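Local coordinates for CdiI toxin (Salmonella enterica subsp. enterica serovar Rubislaw str. ATCC 10717, PDB 4ZQU), which neutralises the toxic activity of its cognate CdiA toxin as the immunity component of a contact-dependent growth inhibition system, at residues Asn15-Thr23 / Gly36-Val45; Asn125-Pro133 / Ser150-Asp158. One frame throughout, in Å; residues are numbered along the deposited sequence.

Contact 1: Asn15-Thr23 / Gly36-Val45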
loop_
_atom_site.group_PDB
_atom_site.type_symbol
_atom_site.label_atom_id
_atom_site.label_comp_id
_atom_site.label_asym_id
_atom_site.label_seq_id
_atom_site.Cartn_x
_atom_site.Cartn_y
_atom_site.Cartn_z
ATOM N N ASN B 15 20.111 -0.787 -0.475
ATOM C CA ASN B 15 20.906 -1.832 0.150
ATOM C C ASN B 15 22.379 -1.430 0.207
ATOM O O ASN B 15 22.708 -0.246 0.118
ATOM C CB ASN B 15 20.714 -3.175 -0.569
ATOM C CG ASN B 15 21.107 -3.133 -2.035
ATOM O OD1 ASN B 15 22.016 -2.408 -2.438
ATOM N ND2 ASN B 15 20.421 -3.934 -2.844
ATOM N N THR B 16 23.260 -2.411 0.361
ATOM C CA THR B 16 24.684 -2.134 0.485
ATOM C C THR B 16 25.247 -1.544 -0.806
ATOM O O THR B 16 26.118 -0.672 -0.780
ATOM C CB THR B 16 25.473 -3.410 0.852
ATOM O OG1 THR B 16 24.986 -3.933 2.094
ATOM C CG2 THR B 16 26.961 -3.110 0.989
ATOM N N ASP B 17 24.717 -2.003 -1.933
ATOM C CA ASP B 17 25.321 -1.729 -3.230
ATOM C C ASP B 17 24.836 -0.447 -3.903
ATOM O O ASP B 17 25.546 0.114 -4.738
ATOM C CB ASP B 17 25.076 -2.914 -4.165
ATOM C CG ASP B 17 25.456 -4.240 -3.532
ATOM O OD1 ASP B 17 26.667 -4.492 -3.359
ATOM O OD2 ASP B 17 24.544 -5.025 -3.200
ATOM N N PHE B 18 23.639 0.020 -3.555
ATOM C CA PHE B 18 23.092 1.200 -4.219
ATOM C C PHE B 18 21.998 1.932 -3.451
ATOM O O PHE B 18 21.471 1.439 -2.453
ATOM C CB PHE B 18 22.551 0.814 -5.604
ATOM C CG PHE B 18 21.352 -0.106 -5.565
ATOM C CD1 PHE B 18 20.064 0.403 -5.475
ATOM C CD2 PHE B 18 21.518 -1.482 -5.630
ATOM C CE1 PHE B 18 18.968 -0.442 -5.443
ATOM C CE2 PHE B 18 20.424 -2.330 -5.600
ATOM C CZ PHE B 18 19.149 -1.809 -5.505
ATOM N N ILE B 19 21.674 3.124 -3.944
ATOM C CA ILE B 19 20.501 3.874 -3.518
ATOM C C ILE B 19 19.619 4.131 -4.737
ATOM O O ILE B 19 20.092 4.639 -5.755
ATOM C CB ILE B 19 20.876 5.210 -2.864
ATOM C CG1 ILE B 19 21.715 4.974 -1.609
ATOM C CG2 ILE B 19 19.626 6.009 -2.531
ATOM C CD1 ILE B 19 22.068 6.246 -0.877
ATOM N N CYS B 20 18.341 3.777 -4.636
ATOM C CA CYS B 20 17.444 3.841 -5.785
ATOM C C CYS B 20 16.238 4.737 -5.537
ATOM O O CYS B 20 15.415 4.454 -4.669
ATOM C CB CYS B 20 16.970 2.435 -6.159
ATOM S SG CYS B 20 15.973 2.356 -7.662
ATOM N N VAL B 21 16.128 5.810 -6.318
ATOM C CA VAL B 21 14.998 6.727 -6.207
ATOM C C VAL B 21 14.095 6.641 -7.435
ATOM O O VAL B 21 14.535 6.891 -8.558
ATOM C CB VAL B 21 15.465 8.184 -6.028
ATOM C CG1 VAL B 21 14.267 9.108 -5.887
ATOM C CG2 VAL B 21 16.383 8.305 -4.821
ATOM N N ASP B 22 12.833 6.284 -7.210
ATOM C CA ASP B 22 11.848 6.168 -8.284
ATOM C C ASP B 22 10.699 7.149 -8.108
ATOM O O ASP B 22 10.327 7.484 -6.988
ATOM C CB ASP B 22 11.277 4.749 -8.352
ATOM C CG ASP B 22 12.265 3.745 -8.884
ATOM O OD1 ASP B 22 12.884 3.039 -8.062
ATOM O OD2 ASP B 22 12.415 3.654 -10.120
ATOM N N THR B 23 10.131 7.591 -9.223
ATOM C CA THR B 23 8.926 8.404 -9.196
ATOM C C THR B 23 7.699 7.548 -8.894
ATOM O O THR B 23 7.470 6.527 -9.541
ATOM C CB THR B 23 8.710 9.132 -10.535
ATOM O OG1 THR B 23 9.762 10.080 -10.745
ATOM C CG2 THR B 23 7.378 9.854 -10.541
ATOM N N GLY B 36 7.413 7.682 -14.974
ATOM C CA GLY B 36 8.275 8.446 -14.091
ATOM C C GLY B 36 9.741 8.167 -14.358
ATOM O O GLY B 36 10.076 7.425 -15.282
ATOM N N VAL B 37 10.617 8.756 -13.549
ATOM C CA VAL B 37 12.053 8.579 -13.734
ATOM C C VAL B 37 12.700 7.833 -12.571
ATOM O O VAL B 37 12.183 7.826 -11.449
ATOM C CB VAL B 37 12.769 9.931 -13.915
ATOM C CG1 VAL B 37 12.194 10.674 -15.103
ATOM C CG2 VAL B 37 12.650 10.769 -12.654
ATOM N N GLN B 38 13.835 7.202 -12.853
ATOM C CA GLN B 38 14.593 6.486 -11.837
ATOM C C GLN B 38 16.018 7.012 -11.747
ATOM O O GLN B 38 16.670 7.243 -12.765
ATOM C CB GLN B 38 14.614 4.987 -12.133
ATOM C CG GLN B 38 15.461 4.195 -11.154
ATOM C CD GLN B 38 15.597 2.741 -11.539
ATOM O OE1 GLN B 38 16.663 2.298 -11.964
ATOM N NE2 GLN B 38 14.518 1.986 -11.388
ATOM N N HIS B 39 16.498 7.204 -10.522
ATOM C CA HIS B 39 17.877 7.616 -10.301
ATOM C C HIS B 39 18.611 6.597 -9.438
ATOM O O HIS B 39 18.285 6.411 -8.265
ATOM C CB HIS B 39 17.934 9.001 -9.651
ATOM C CG HIS B 39 17.360 10.091 -10.502
ATOM N ND1 HIS B 39 17.906 10.456 -11.713
ATOM C CD2 HIS B 39 16.289 10.898 -10.313
ATOM C CE1 HIS B 39 17.193 11.439 -12.237
ATOM N NE2 HIS B 39 16.208 11.726 -11.408
ATOM N N LEU B 40 19.592 5.928 -10.036
ATOM C CA LEU B 40 20.449 4.997 -9.311
ATOM C C LEU B 40 21.738 5.689 -8.892
ATOM O O LEU B 40 22.265 6.528 -9.623
ATOM C CB LEU B 40 20.763 3.766 -10.166
ATOM C CG LEU B 40 19.645 2.737 -10.331
ATOM C CD1 LEU B 40 20.046 1.671 -11.333
ATOM C CD2 LEU B 40 19.308 2.108 -8.994
ATOM N N SER B 41 22.244 5.334 -7.716
ATOM C CA SER B 41 23.461 5.948 -7.199
ATOM C C SER B 41 24.198 5.028 -6.231
ATOM O O SER B 41 23.620 4.083 -5.696
ATOM C CB SER B 41 23.130 7.274 -6.510
ATOM O OG SER B 41 23.015 7.105 -5.107
ATOM N N SER B 42 25.482 5.305 -6.019
ATOM C CA SER B 42 26.252 4.603 -5.002
ATOM C C SER B 42 25.899 5.201 -3.651
ATOM O O SER B 42 25.673 6.407 -3.548
ATOM C CB SER B 42 27.753 4.710 -5.268
ATOM O OG SER B 42 28.090 5.978 -5.802
ATOM N N PRO B 43 25.852 4.363 -2.604
ATOM C CA PRO B 43 25.412 4.765 -1.262
ATOM C C PRO B 43 26.179 5.939 -0.643
ATOM O O PRO B 43 25.879 6.305 0.492
ATOM C CB PRO B 43 25.631 3.495 -0.436
ATOM C CG PRO B 43 25.510 2.390 -1.423
ATOM C CD PRO B 43 26.137 2.920 -2.677
ATOM N N ASP B 44 27.133 6.523 -1.365
ATOM C CA ASP B 44 27.897 7.653 -0.842
ATOM C C ASP B 44 27.676 8.926 -1.661
ATOM O O ASP B 44 28.530 9.809 -1.687
ATOM C CB ASP B 44 29.390 7.311 -0.793
ATOM C CG ASP B 44 29.973 7.033 -2.166
ATOM O OD1 ASP B 44 29.361 6.254 -2.928
ATOM O OD2 ASP B 44 31.051 7.585 -2.479
ATOM N N VAL B 45 26.526 9.012 -2.323
ATOM C CA VAL B 45 26.153 10.196 -3.097
ATOM C C VAL B 45 26.018 11.411 -2.171
ATOM O O VAL B 45 25.539 11.282 -1.042
ATOM C CB VAL B 45 24.824 9.964 -3.863
ATOM C CG1 VAL B 45 23.785 9.321 -2.952
ATOM C CG2 VAL B 45 24.298 11.254 -4.484
#
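Ile19 and Ser41, and further along Val21 and His39, exchange backbone bonds in both directions as antiparallel hydrogen-bonded pairs; Thr23 N then extends the ladder to Val37 O. Between these rungs, Asp22 and Gln38 form a non-hydrogen-bonded pair whose side chains lie alongside each other, pointing the same way. Gln38 CG stands anti to the backbone N (chi1 176°), and the chain runs on extended to bring Gln38 NE2 to 3.0 Å from Asp22 OD2. The donor meets the syn lone pair of OD2 and the bond stays in the amide plane, although carboxylate and amide are turned 85° against each other. Asp22 OD1 is bonded by Trp97 NE1 of helix 87-105, so each carboxylate oxygen has a donor, which would tend to favour the ionised form.

The segments belong to the beta hairpin of strands 19-26 and 30-41, and the first of these strands also pairs with strand 8-14: the backbones of Cys20 and Asp22 are bonded to Lys13 and Ser11. Near the Gly36 end, Thr23 OG1 receives a weak bond from Val37 N (3.2 Å) while bonding to Ala57 O. His39 NE2 finds Asp56 OD2 on helix 47-59.

On the face of Cys20, Leu40 CD2 serves two neighbours, 3.6 Å from Cys20 SG and 4.0 Å from Phe18 CD1; the Phe18 ring stacks with Tyr105. On the other face, Ile19 CD1 presses against Pro43 CA (3.7 Å) and approaches Val45 CG1. In the turn that leads into the strand, Asn15 OD1 takes both Asp17 N (2.8 Å) and Phe18 N (3.1 Å) in an Asx motif, and Pro43 CG rests against the Thr16 carbonyl oxygen at 3.2 Å.

Contact 2: Asn125-Pro133 / Ser150-Asp158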
loop_
_atom_site.group_PDB
_atom_site.type_symbol
_atom_site.label_atom_id
_atom_site.label_comp_id
_atom_site.label_asym_id
_atom_site.label_seq_id
_atom_site.Cartn_x
_atom_site.Cartn_y
_atom_site.Cartn_z
ATOM N N ASN B 125 3.642 18.289 -0.882
ATOM C CA ASN B 125 2.557 19.164 -1.294
ATOM C C ASN B 125 2.877 20.612 -0.946
ATOM O O ASN B 125 4.035 20.960 -0.711
ATOM C CB ASN B 125 1.228 18.732 -0.661
ATOM C CG ASN B 125 1.301 18.598 0.852
ATOM O OD1 ASN B 125 2.178 19.166 1.504
ATOM N ND2 ASN B 125 0.361 17.850 1.418
ATOM N N HIS B 126 1.849 21.451 -0.912
ATOM C CA HIS B 126 2.028 22.865 -0.608
ATOM C C HIS B 126 2.497 23.064 0.828
ATOM O O HIS B 126 3.103 24.083 1.156
ATOM C CB HIS B 126 0.723 23.625 -0.842
ATOM C CG HIS B 126 -0.410 23.158 0.019
ATOM N ND1 HIS B 126 -0.537 23.525 1.344
ATOM C CD2 HIS B 126 -1.458 22.348 -0.248
ATOM C CE1 HIS B 126 -1.621 22.962 1.850
ATOM N NE2 HIS B 126 -2.197 22.243 0.906
ATOM N N ASP B 127 2.223 22.077 1.675
ATOM C CA ASP B 127 2.424 22.213 3.112
ATOM C C ASP B 127 3.818 21.805 3.577
ATOM O O ASP B 127 4.468 22.547 4.315
ATOM C CB ASP B 127 1.375 21.394 3.861
ATOM C CG ASP B 127 1.460 21.573 5.359
ATOM O OD1 ASP B 127 1.057 22.649 5.848
ATOM O OD2 ASP B 127 1.921 20.638 6.046
ATOM N N ALA B 128 4.276 20.629 3.156
ATOM C CA ALA B 128 5.572 20.120 3.598
ATOM C C ALA B 128 6.066 18.957 2.745
ATOM O O ALA B 128 5.306 18.359 1.984
ATOM C CB ALA B 128 5.498 19.693 5.062
ATOM N N ILE B 129 7.351 18.646 2.885
ATOM C CA ILE B 129 7.932 17.443 2.301
ATOM C C ILE B 129 8.086 16.378 3.382
ATOM O O ILE B 129 8.816 16.570 4.353
ATOM C CB ILE B 129 9.301 17.722 1.657
ATOM C CG1 ILE B 129 9.178 18.802 0.580
ATOM C CG2 ILE B 129 9.884 16.445 1.079
ATOM C CD1 ILE B 129 10.506 19.243 0.006
ATOM N N THR B 130 7.392 15.257 3.218
ATOM C CA THR B 130 7.410 14.208 4.230
ATOM C C THR B 130 8.213 12.990 3.780
ATOM O O THR B 130 7.906 12.369 2.761
ATOM C CB THR B 130 5.984 13.757 4.596
ATOM O OG1 THR B 130 5.208 14.896 4.989
ATOM C CG2 THR B 130 6.022 12.755 5.739
ATOM N N ILE B 131 9.243 12.661 4.551
ATOM C CA ILE B 131 10.053 11.477 4.297
ATOM C C ILE B 131 9.800 10.456 5.402
ATOM O O ILE B 131 10.112 10.699 6.571
ATOM C CB ILE B 131 11.554 11.820 4.215
ATOM C CG1 ILE B 131 11.769 13.046 3.321
ATOM C CG2 ILE B 131 12.344 10.629 3.697
ATOM C CD1 ILE B 131 13.220 13.439 3.152
ATOM N N SER B 132 9.224 9.318 5.027
ATOM C CA SER B 132 8.736 8.349 6.002
ATOM C C SER B 132 9.510 7.036 5.957
ATOM O O SER B 132 9.529 6.355 4.935
ATOM C CB SER B 132 7.245 8.083 5.773
ATOM O OG SER B 132 6.717 7.219 6.766
ATOM N N PRO B 133 10.149 6.672 7.079
ATOM C CA PRO B 133 10.859 5.394 7.168
ATOM C C PRO B 133 9.892 4.217 7.304
ATOM O O PRO B 133 8.706 4.418 7.576
ATOM C CB PRO B 133 11.714 5.560 8.425
ATOM C CG PRO B 133 10.922 6.494 9.280
ATOM C CD PRO B 133 10.229 7.440 8.335
ATOM N N SER B 150 5.593 9.459 14.567
ATOM C CA SER B 150 6.508 10.509 15.006
ATOM C C SER B 150 7.910 10.481 14.406
ATOM O O SER B 150 8.674 11.435 14.571
ATOM C CB SER B 150 6.634 10.452 16.529
ATOM O OG SER B 150 7.228 9.233 16.929
ATOM N N ASP B 151 8.263 9.396 13.727
ATOM C CA ASP B 151 9.633 9.240 13.261
ATOM C C ASP B 151 9.827 9.709 11.822
ATOM O O ASP B 151 10.909 9.552 11.260
ATOM C CB ASP B 151 10.072 7.784 13.401
ATOM C CG ASP B 151 9.253 6.847 12.549
ATOM O OD1 ASP B 151 9.780 5.776 12.191
ATOM O OD2 ASP B 151 8.089 7.179 12.234
ATOM N N ASN B 152 8.787 10.286 11.229
ATOM C CA ASN B 152 8.904 10.831 9.881
ATOM C C ASN B 152 9.787 12.067 9.849
ATOM O O ASN B 152 9.784 12.874 10.780
ATOM C CB ASN B 152 7.529 11.175 9.305
ATOM C CG ASN B 152 6.690 9.947 9.022
ATOM O OD1 ASN B 152 7.203 8.831 8.953
ATOM N ND2 ASN B 152 5.391 10.150 8.838
ATOM N N VAL B 153 10.550 12.208 8.771
ATOM C CA VAL B 153 11.336 13.411 8.556
ATOM C C VAL B 153 10.518 14.411 7.753
ATOM O O VAL B 153 10.336 14.254 6.548
ATOM C CB VAL B 153 12.651 13.108 7.826
ATOM C CG1 VAL B 153 13.410 14.397 7.542
ATOM C CG2 VAL B 153 13.498 12.156 8.651
ATOM N N ILE B 154 10.015 15.435 8.431
ATOM C CA ILE B 154 9.203 16.453 7.783
ATOM C C ILE B 154 10.031 17.705 7.523
ATOM O O ILE B 154 10.607 18.283 8.446
ATOM C CB ILE B 154 7.976 16.819 8.632
ATOM C CG1 ILE B 154 7.330 15.556 9.203
ATOM C CG2 ILE B 154 6.977 17.612 7.804
ATOM C CD1 ILE B 154 6.190 15.832 10.152
ATOM N N LEU B 155 10.088 18.118 6.262
ATOM C CA LEU B 155 10.892 19.266 5.868
ATOM C C LEU B 155 10.032 20.367 5.267
ATOM O O LEU B 155 8.937 20.109 4.766
ATOM C CB LEU B 155 11.967 18.848 4.864
ATOM C CG LEU B 155 12.883 17.697 5.278
ATOM C CD1 LEU B 155 13.811 17.331 4.136
ATOM C CD2 LEU B 155 13.677 18.057 6.522
ATOM N N SER B 156 10.537 21.594 5.323
ATOM C CA SER B 156 9.864 22.732 4.715
ATOM C C SER B 156 9.814 22.565 3.199
ATOM O O SER B 156 10.672 21.905 2.615
ATOM C CB SER B 156 10.577 24.034 5.089
ATOM O OG SER B 156 9.940 25.160 4.514
ATOM N N VAL B 157 8.807 23.157 2.562
ATOM C CA VAL B 157 8.687 23.085 1.108
ATOM C C VAL B 157 9.797 23.867 0.407
ATOM O O VAL B 157 10.085 23.627 -0.766
ATOM C CB VAL B 157 7.317 23.612 0.619
ATOM C CG1 VAL B 157 6.190 22.785 1.205
ATOM C CG2 VAL B 157 7.146 25.078 0.988
ATOM N N ASP B 158 10.419 24.796 1.129
ATOM C CA ASP B 158 11.490 25.619 0.572
ATOM C C ASP B 158 12.865 25.037 0.875
ATOM O O ASP B 158 13.879 25.708 0.692
ATOM C CB ASP B 158 11.412 27.049 1.112
ATOM C CG ASP B 158 10.163 27.778 0.660
ATOM O OD1 ASP B 158 9.618 27.433 -0.410
ATOM O OD2 ASP B 158 9.724 28.700 1.377
HETATM O O HOH W 1 6.958 24.139 4.249
#
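Ser132 OG donates to Asn152 OD1 over 2.8 Å, coming from above the amide's carbonyl plane, 43° out of it. Asn152 CG lies beside its own backbone N (chi1 -69°), which turns the amide across the strand gap, and the same OD1 lies against Pro133 CD. Next to this polar link, Ile131 and Val153 exchange short backbone bonds, as do Ile129 and Leu155. Their side chains share one face, where Ile131 CD1 meets Leu155 CD1 at 4.1 Å and helix 161-172 packs on Ile129, Ile131 and Val153. On the face of Thr130 and Ile154, Ile154 CG2 reaches Ala128 CB (3.7 Å).

Beyond the last backbone pair, Val157 CG1 lodges against the carbonyl oxygens of Asn125 and His126, the latter at 3.3 Å. A water accepts from Val157 N (2.7 Å) and donates to Asp127 O (3.0 Å), bridging the two segments. Asn125 OD1 shapes that turn as an Asx motif, gripping Asp127 N and Ala128 N. The Ser132-Asn152 bond links the residue just before strand 153-155 to strand 129-138, next to Pro133, whose carbonyl oxygen offers Lys70 NZ of the CdiA-CT toxin chain a neutral acceptor.

Overall arrangement
Contacts 1 and 2 belong to the same antiparallel sheet but do not touch: their centres are 20 Å apart and their nearest atoms about 10 Å. Strands 8-14 and 118-124 separate them, the former paired with strand 19-26, the latter with strand 129-138. Helix 161-172 nevertheless reaches both, packing on the apolar face of contact 2 and sending Arg169 to a weak bond with Pro43 O of contact 1. Contact 1 also packs against helices 47-59 and 87-105 of its own chain. The toxin distinguishes the two: Lys70 of the CdiA-CT toxin chain binds at contact 2, whereas no other chain of the assembly touches contact 1.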